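Local atomic coordinates of probable glycosidase crf1 (Neosartorya fumigata, PDB entry 6IBU), a protein that cuts chitin chains and transfers them to beta-1,6-glucan or to other chitin chains, cross-linking polysaccharides of the fungal cell wall and septa. Residues I144-K148 and D149-W153; F66-F70 and G71-V75; S30-Q34 and W35-A39. All blocks are in the same frame, centred on the assembly; numbering follows the deposited sequence.

Contact 1: I144-K148 and D149-W153; sequences IDWTK and DAVTW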
loop_
_atom_site.group_PDB
_atom_site.type_symbol
_atom_site.label_atom_id
_atom_site.label_comp_id
_atom_site.label_asym_id
_atom_site.label_seq_id
_atom_site.Cartn_x
_atom_site.Cartn_y
_atom_site.Cartn_z
ATOM N N ILE A 144 -6.121 -4.082 6.171
ATOM C CA ILE A 144 -7.051 -4.041 5.013
ATOM C C ILE A 144 -7.641 -5.430 4.853
ATOM O O ILE A 144 -6.879 -6.314 4.597
ATOM C CB ILE A 144 -6.326 -3.593 3.741
ATOM C CG1 ILE A 144 -5.791 -2.167 3.870
ATOM C CG2 ILE A 144 -7.246 -3.749 2.536
ATOM C CD1 ILE A 144 -4.882 -1.743 2.751
ATOM N N ASP A 145 -8.937 -5.583 5.077
ATOM C CA ASP A 145 -9.698 -6.823 4.803
ATOM C C ASP A 145 -10.312 -6.676 3.416
ATOM O O ASP A 145 -10.972 -5.688 3.152
ATOM C CB ASP A 145 -10.722 -7.114 5.895
ATOM C CG ASP A 145 -10.072 -7.801 7.099
ATOM O OD1 ASP A 145 -9.836 -9.063 7.037
ATOM O OD2 ASP A 145 -9.754 -7.070 8.087
ATOM N N TRP A 146 -10.065 -7.630 2.546
ATOM C CA TRP A 146 -10.398 -7.475 1.121
ATOM C C TRP A 146 -11.147 -8.713 0.646
ATOM O O TRP A 146 -10.552 -9.785 0.552
ATOM C CB TRP A 146 -9.108 -7.204 0.375
ATOM C CG TRP A 146 -9.202 -7.240 -1.101
ATOM C CD1 TRP A 146 -10.203 -6.754 -1.889
ATOM C CD2 TRP A 146 -8.165 -7.704 -1.969
ATOM N NE1 TRP A 146 -9.863 -6.923 -3.202
ATOM C CE2 TRP A 146 -8.622 -7.496 -3.281
ATOM C CE3 TRP A 146 -6.915 -8.286 -1.755
ATOM C CZ2 TRP A 146 -7.873 -7.879 -4.381
ATOM C CZ3 TRP A 146 -6.162 -8.647 -2.839
ATOM C CH2 TRP A 146 -6.644 -8.445 -4.132
ATOM N N THR A 147 -12.437 -8.554 0.389
ATOM C CA THR A 147 -13.307 -9.638 -0.114
ATOM C C THR A 147 -13.986 -9.133 -1.369
ATOM O O THR A 147 -13.881 -7.940 -1.646
ATOM C CB THR A 147 -14.306 -10.077 0.964
ATOM O OG1 THR A 147 -15.314 -9.097 1.194
ATOM C CG2 THR A 147 -13.627 -10.349 2.283
ATOM N N LYS A 148 -14.666 -10.024 -2.081
ATOM C CA LYS A 148 -15.411 -9.661 -3.311
ATOM C C LYS A 148 -16.618 -8.796 -2.908
ATOM O O LYS A 148 -17.138 -8.104 -3.772
ATOM C CB LYS A 148 -15.731 -10.894 -4.167
ATOM C CG LYS A 148 -16.155 -12.159 -3.437
ATOM C CD LYS A 148 -16.247 -13.385 -4.334
ATOM C CE LYS A 148 -14.894 -13.837 -4.848
ATOM N NZ LYS A 148 -14.707 -15.305 -4.729
ATOM N N ASP A 149 -16.994 -8.763 -1.631
ATOM C CA ASP A 149 -18.146 -7.948 -1.170
ATOM C C ASP A 149 -17.701 -6.554 -0.702
ATOM O O ASP A 149 -18.504 -5.647 -0.814
ATOM C CB ASP A 149 -18.919 -8.660 -0.061
ATOM C CG ASP A 149 -19.733 -9.857 -0.533
ATOM O OD1 ASP A 149 -20.084 -9.925 -1.758
ATOM O OD2 ASP A 149 -20.063 -10.708 0.345
ATOM N N ALA A 150 -16.499 -6.389 -0.150
ATOM C CA ALA A 150 -16.106 -5.150 0.555
ATOM C C ALA A 150 -14.607 -5.105 0.838
ATOM O O ALA A 150 -13.999 -6.138 1.132
ATOM C CB ALA A 150 -16.855 -5.027 1.852
ATOM N N VAL A 151 -14.060 -3.901 0.796
ATOM C CA VAL A 151 -12.744 -3.561 1.382
ATOM C C VAL A 151 -12.994 -2.877 2.725
ATOM O O VAL A 151 -13.746 -1.908 2.777
ATOM C CB VAL A 151 -11.949 -2.657 0.434
ATOM C CG1 VAL A 151 -10.720 -2.081 1.126
ATOM C CG2 VAL A 151 -11.578 -3.415 -0.827
ATOM N N THR A 152 -12.356 -3.357 3.779
ATOM C CA THR A 152 -12.490 -2.770 5.124
ATOM C C THR A 152 -11.117 -2.307 5.566
ATOM O O THR A 152 -10.188 -3.097 5.477
ATOM C CB THR A 152 -13.128 -3.756 6.100
ATOM O OG1 THR A 152 -14.360 -4.176 5.520
ATOM C CG2 THR A 152 -13.349 -3.129 7.456
ATOM N N TRP A 153 -11.007 -1.059 5.986
ATOM C CA TRP A 153 -9.782 -0.513 6.617
ATOM C C TRP A 153 -9.985 -0.580 8.124
ATOM O O TRP A 153 -11.033 -0.155 8.578
ATOM C CB TRP A 153 -9.536 0.944 6.208
ATOM C CG TRP A 153 -9.081 1.202 4.806
ATOM C CD1 TRP A 153 -7.822 1.536 4.404
ATOM C CD2 TRP A 153 -9.901 1.254 3.626
ATOM N NE1 TRP A 153 -7.807 1.775 3.053
ATOM C CE2 TRP A 153 -9.063 1.605 2.551
ATOM C CE3 TRP A 153 -11.248 1.000 3.367
ATOM C CZ2 TRP A 153 -9.534 1.727 1.247
ATOM C CZ3 TRP A 153 -11.720 1.144 2.082
ATOM C CH2 TRP A 153 -10.867 1.499 1.036
HETATM O O HOH W 1 -13.647 -6.632 3.949
#
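On the buried face of this antiparallel pair, V151 packs between I144 and W146. Its CG1, anti to the backbone N (chi1 169°), lies beside I144 CG2 at 4.1 Å and also sits over one face of the W153 indole, 3.5 Å above the ring plane and offset toward its rim. The other branch, CG2, meets W146 CD1 at 3.8 Å. Both indole nitrogens find backbone carbonyls, W146 NE1 that of P175 and W153 NE1 that of D100. The two strands, 140-146 and 150-155, form a beta hairpin in one sheet of the GH16 sandwich, and I144, V151 and W153 all touch V99 of strand 98-105 in the other sheet. D145 N donates to T152 O and T152 N to D145 O, each at 2.8 Å, and the side chains of this pair occupy the more open face. There a water bridges A150 O and T152 OG1, with a weak bond to D145 O. Toward the exposed turn, A150 O accepts two bonds from T147: a fairly straight one from N (3.0 Å, 165° at the hydrogen) and one from OG1 (3.2 Å), which approaches in the carbonyl plane on a lone pair. Beyond them, K148 reaches out to a cation-pi contact with W239.

Contact 2: F66-F70 and G71-V75; sequences FYFFF and GKAEV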
loop_
_atom_site.group_PDB
_atom_site.type_symbol
_atom_site.label_atom_id
_atom_site.label_comp_id
_atom_site.label_asym_id
_atom_site.label_seq_id
_atom_site.Cartn_x
_atom_site.Cartn_y
_atom_site.Cartn_z
ATOM N N PHE A 66 5.362 -11.764 -4.449
ATOM C CA PHE A 66 4.086 -12.461 -4.720
ATOM C C PHE A 66 2.923 -11.471 -4.741
ATOM O O PHE A 66 3.035 -10.346 -4.217
ATOM C CB PHE A 66 3.820 -13.509 -3.638
ATOM C CG PHE A 66 3.933 -12.953 -2.242
ATOM C CD1 PHE A 66 2.857 -12.330 -1.633
ATOM C CD2 PHE A 66 5.129 -13.027 -1.544
ATOM C CE1 PHE A 66 2.954 -11.842 -0.343
ATOM C CE2 PHE A 66 5.232 -12.519 -0.256
ATOM C CZ PHE A 66 4.142 -11.939 0.348
ATOM N N TYR A 67 1.826 -11.924 -5.350
ATOM C CA TYR A 67 0.487 -11.295 -5.338
ATOM C C TYR A 67 -0.425 -12.215 -4.539
ATOM O O TYR A 67 -0.182 -13.409 -4.544
ATOM C CB TYR A 67 -0.089 -11.141 -6.745
ATOM C CG TYR A 67 0.645 -10.163 -7.613
ATOM C CD1 TYR A 67 1.923 -10.445 -8.072
ATOM C CD2 TYR A 67 0.052 -8.980 -8.026
ATOM C CE1 TYR A 67 2.608 -9.561 -8.889
ATOM C CE2 TYR A 67 0.733 -8.085 -8.841
ATOM C CZ TYR A 67 2.012 -8.379 -9.274
ATOM O OH TYR A 67 2.674 -7.504 -10.075
ATOM N N PHE A 68 -1.418 -11.663 -3.863
ATOM C CA PHE A 68 -2.492 -12.433 -3.201
ATOM C C PHE A 68 -3.822 -11.966 -3.796
ATOM O O PHE A 68 -3.890 -10.862 -4.338
ATOM C CB PHE A 68 -2.348 -12.328 -1.688
ATOM C CG PHE A 68 -2.719 -11.011 -1.070
ATOM C CD1 PHE A 68 -1.866 -9.932 -1.139
ATOM C CD2 PHE A 68 -3.877 -10.898 -0.318
ATOM C CE1 PHE A 68 -2.214 -8.733 -0.540
ATOM C CE2 PHE A 68 -4.222 -9.696 0.266
ATOM C CZ PHE A 68 -3.388 -8.619 0.167
ATOM N N PHE A 69 -4.821 -12.842 -3.766
ATOM C CA PHE A 69 -6.122 -12.648 -4.440
ATOM C C PHE A 69 -7.211 -12.761 -3.397
ATOM O O PHE A 69 -7.666 -13.889 -3.124
ATOM C CB PHE A 69 -6.302 -13.676 -5.547
ATOM C CG PHE A 69 -7.483 -13.443 -6.454
ATOM C CD1 PHE A 69 -7.931 -12.163 -6.725
ATOM C CD2 PHE A 69 -8.111 -14.512 -7.064
ATOM C CE1 PHE A 69 -8.989 -11.956 -7.589
ATOM C CE2 PHE A 69 -9.167 -14.306 -7.938
ATOM C CZ PHE A 69 -9.597 -13.028 -8.198
ATOM N N PHE A 70 -7.594 -11.622 -2.839
ATOM C CA PHE A 70 -8.514 -11.459 -1.687
ATOM C C PHE A 70 -7.816 -11.940 -0.427
ATOM O O PHE A 70 -6.851 -12.698 -0.513
ATOM C CB PHE A 70 -9.853 -12.162 -1.913
ATOM C CG PHE A 70 -10.608 -11.569 -3.071
ATOM C CD1 PHE A 70 -11.107 -10.280 -2.958
ATOM C CD2 PHE A 70 -10.791 -12.249 -4.266
ATOM C CE1 PHE A 70 -11.771 -9.667 -4.006
ATOM C CE2 PHE A 70 -11.469 -11.638 -5.314
ATOM C CZ PHE A 70 -11.961 -10.351 -5.182
ATOM N N GLY A 71 -8.300 -11.475 0.714
ATOM C CA GLY A 71 -7.792 -11.870 2.034
ATOM C C GLY A 71 -7.515 -10.642 2.879
ATOM O O GLY A 71 -8.431 -9.827 3.078
ATOM N N LYS A 72 -6.286 -10.488 3.349
ATOM C CA LYS A 72 -5.963 -9.520 4.421
ATOM C C LYS A 72 -4.516 -9.049 4.281
ATOM O O LYS A 72 -3.632 -9.883 4.042
ATOM C CB LYS A 72 -6.185 -10.200 5.765
ATOM C CG LYS A 72 -6.288 -9.250 6.942
ATOM C CD LYS A 72 -6.186 -9.955 8.264
ATOM C CE LYS A 72 -7.197 -9.463 9.274
ATOM N NZ LYS A 72 -6.950 -10.074 10.596
ATOM N N ALA A 73 -4.283 -7.753 4.464
ATOM C CA ALA A 73 -2.929 -7.189 4.628
ATOM C C ALA A 73 -2.920 -6.387 5.933
ATOM O O ALA A 73 -3.744 -5.482 6.098
ATOM C CB ALA A 73 -2.554 -6.387 3.405
ATOM N N GLU A 74 -2.046 -6.760 6.857
ATOM C CA GLU A 74 -1.919 -6.110 8.177
ATOM C C GLU A 74 -0.470 -5.634 8.327
ATOM O O GLU A 74 0.454 -6.451 8.194
ATOM C CB GLU A 74 -2.364 -7.113 9.232
ATOM C CG GLU A 74 -2.436 -6.551 10.637
ATOM C CD GLU A 74 -3.276 -7.420 11.558
ATOM O OE1 GLU A 74 -4.524 -7.302 11.483
ATOM O OE2 GLU A 74 -2.684 -8.234 12.335
ATOM N N VAL A 75 -0.267 -4.346 8.580
ATOM C CA VAL A 75 1.093 -3.763 8.656
ATOM C C VAL A 75 1.220 -3.032 9.984
ATOM O O VAL A 75 0.355 -2.233 10.303
ATOM C CB VAL A 75 1.378 -2.842 7.465
ATOM C CG1 VAL A 75 2.794 -2.304 7.531
ATOM C CG2 VAL A 75 1.130 -3.555 6.147
#
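The chain runs extended through F66-F69 and then swings into strand 71-78 at F70 and G71, both with positive phi (G71 130°). At the backbone angles of G71 a beta carbon would collide with F70 O, which accounts for the glycine at this corner. The bend brings F68 back alongside the first residues of the strand, and the local contact across it is made by packing. F68 CG stands between its own backbone N and carbonyl carbon (chi1 73°), a placement that directs the ring toward the strand. The far end of the ring does the touching: CE2 approaches K72 N and K72 O, each at 3.8 Å, while CZ meets A73 CB at 4.0 Å. G71 C lies at the ring's edge, near its plane, 4.3 Å from F68 CE2. The F70 side chain leaves the backbone away from the strand, and its CD2 lies 3.7 Å above one face of the F69 ring, offset toward the rim. Both F68 and F70 also meet W146, the former edge-to-face and the latter with the planes inclined at about 45°. F68 also touches I221 of strand 212-223 and L91 of strand 85-93, and A73 shares L91 with it. Strands 71-78 and 212-223 belong to one sheet and strand 85-93 to the other, so F68 and A73 lie in the hydrophobic interior between the two antiparallel sheets of the concanavalin-like beta-sandwich, the fold of GH16 enzymes.

Contact 3: S30-Q34 and W35-A39; sequences SALDQ and WEVTA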
loop_
_atom_site.group_PDB
_atom_site.type_symbol
_atom_site.label_atom_id
_atom_site.label_comp_id
_atom_site.label_asym_id
_atom_site.label_seq_id
_atom_site.Cartn_x
_atom_site.Cartn_y
_atom_site.Cartn_z
ATOM N N SER A 30 16.710 -11.524 7.710
ATOM C CA SER A 30 16.049 -12.574 6.891
ATOM C C SER A 30 14.746 -12.066 6.261
ATOM O O SER A 30 14.518 -12.354 5.084
ATOM C CB SER A 30 15.777 -13.812 7.725
ATOM N N ALA A 31 13.918 -11.357 7.028
ATOM C CA ALA A 31 12.524 -10.973 6.696
ATOM C C ALA A 31 12.368 -10.387 5.283
ATOM O O ALA A 31 11.228 -10.421 4.804
ATOM C CB ALA A 31 12.012 -10.010 7.739
ATOM N N LEU A 32 13.423 -9.934 4.598
ATOM C CA LEU A 32 13.244 -9.363 3.237
ATOM C C LEU A 32 13.329 -10.417 2.132
ATOM O O LEU A 32 13.392 -10.007 0.969
ATOM C CB LEU A 32 14.265 -8.251 3.015
ATOM C CG LEU A 32 14.081 -7.064 3.945
ATOM C CD1 LEU A 32 14.801 -5.840 3.400
ATOM C CD2 LEU A 32 12.602 -6.777 4.183
ATOM N N ASP A 33 13.257 -11.704 2.475
ATOM C CA ASP A 33 13.368 -12.850 1.542
ATOM C C ASP A 33 12.397 -12.740 0.365
ATOM O O ASP A 33 12.855 -12.874 -0.763
ATOM C CB ASP A 33 13.144 -14.160 2.289
ATOM C CG ASP A 33 14.420 -14.633 2.965
ATOM O OD1 ASP A 33 15.494 -14.010 2.713
ATOM O OD2 ASP A 33 14.340 -15.614 3.739
ATOM N N GLN A 34 11.108 -12.534 0.612
ATOM C CA GLN A 34 10.080 -12.598 -0.461
ATOM C C GLN A 34 9.712 -11.175 -0.884
ATOM O O GLN A 34 8.582 -10.976 -1.337
ATOM C CB GLN A 34 8.925 -13.464 0.031
ATOM C CG GLN A 34 9.400 -14.876 0.352
ATOM C CD GLN A 34 8.302 -15.840 0.730
ATOM O OE1 GLN A 34 8.295 -16.396 1.836
ATOM N NE2 GLN A 34 7.371 -16.063 -0.190
ATOM N N TRP A 35 10.639 -10.227 -0.698
ATOM C CA TRP A 35 10.464 -8.790 -1.036
ATOM C C TRP A 35 11.559 -8.336 -2.002
ATOM O O TRP A 35 12.663 -8.906 -1.969
ATOM C CB TRP A 35 10.492 -7.932 0.227
ATOM C CG TRP A 35 9.394 -8.187 1.209
ATOM C CD1 TRP A 35 9.315 -9.201 2.114
ATOM C CD2 TRP A 35 8.238 -7.361 1.434
ATOM N NE1 TRP A 35 8.184 -9.072 2.871
ATOM C CE2 TRP A 35 7.500 -7.960 2.472
ATOM C CE3 TRP A 35 7.742 -6.195 0.848
ATOM C CZ2 TRP A 35 6.294 -7.441 2.928
ATOM C CZ3 TRP A 35 6.561 -5.666 1.307
ATOM C CH2 TRP A 35 5.846 -6.287 2.330
ATOM N N GLU A 36 11.253 -7.344 -2.827
ATOM C CA GLU A 36 12.202 -6.678 -3.756
ATOM C C GLU A 36 12.373 -5.254 -3.219
ATOM O O GLU A 36 11.325 -4.641 -2.929
ATOM C CB GLU A 36 11.641 -6.820 -5.180
ATOM C CG GLU A 36 12.046 -5.740 -6.181
ATOM C CD GLU A 36 11.190 -5.675 -7.457
ATOM O OE1 GLU A 36 10.049 -6.225 -7.447
ATOM O OE2 GLU A 36 11.649 -5.079 -8.484
ATOM N N VAL A 37 13.615 -4.828 -2.969
ATOM C CA VAL A 37 13.915 -3.426 -2.608
ATOM C C VAL A 37 13.985 -2.712 -3.916
ATOM O O VAL A 37 14.908 -2.741 -4.723
ATOM C CB VAL A 37 15.184 -3.147 -1.826
ATOM C CG1 VAL A 37 15.320 -1.642 -1.586
ATOM C CG2 VAL A 37 15.215 -3.927 -0.526
ATOM N N THR A 38 12.905 -2.112 -4.109
ATOM C CA THR A 38 12.637 -1.782 -5.480
ATOM C C THR A 38 13.028 -0.327 -5.731
ATOM O O THR A 38 13.056 0.051 -6.858
ATOM C CB THR A 38 11.202 -2.177 -5.656
ATOM O OG1 THR A 38 10.826 -1.872 -6.991
ATOM C CG2 THR A 38 10.336 -1.442 -4.666
ATOM N N ALA A 39 13.309 0.462 -4.713
ATOM C CA ALA A 39 13.993 1.769 -4.876
ATOM C C ALA A 39 14.626 2.105 -3.543
ATOM O O ALA A 39 14.065 1.681 -2.513
ATOM C CB ALA A 39 13.036 2.836 -5.311
#
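The indole of W35 lies beside the turn that ends at this residue, bringing CD1 to 3.5 Å from A31 O. Its first torsion (chi1 -63°) sets CG beside the backbone N and anti to the carbonyl carbon, and the ring's rotation then presents CD1 to A31 O. W35 CB lies 3.6 Å from L32 O, while CG and CD1 lean against the carbonyl group of Q34. NE1 finds its hydrogen-bond partner in the hydroxyl of Y22. L32 to W35 form a type I beta turn, closed by W35 N donating to L32 O at 3.2 Å; the donor stands well above the carbonyl plane, 62° out of it. This turn leads into strand 35-39, an outermost strand of the seven-stranded sheet in the GH16 sandwich, and the buried W35 ring packs against I62 and T64 of the adjacent strand and against L181 and L183 of the next. L32 follows a different course near the surface. Its CD1 comes within 4.4 Å of V37 CG2, a light apolar touch made by branch ends, and its side chain also touches F26. Q34 leaves the backbone away from the strand and is extended beyond CG (chi2 -175°), with only its CB close to W35 N; a glycerol molecule, probably from the crystallisation liquor, lies about 4 Å from this side chain.

How the contacts relate
Contacts 1 and 2, with centres 10 Å apart, join through neighbouring strands of one sheet: I144 N lies 2.8 Å from A73 O and W146 N 2.8 Å from G71 O, both probable hydrogen bonds. The W146 ring also packs on the 66-70 segment, CZ3 coming to 3.3 Å from F70 N. Contact 3, centred 16 Å from contact 2, touches it where F66 CE2 meets Q34 CB, but stays about 12 Å from contact 1 between nearest atoms. Contact 1 approaches the active site through W153, whose side chain is about 7 Å from that of E98, the probable nucleophile; the side chains of W35 and F68 lie about 7 and 9 Å from that of chitin-binding R182.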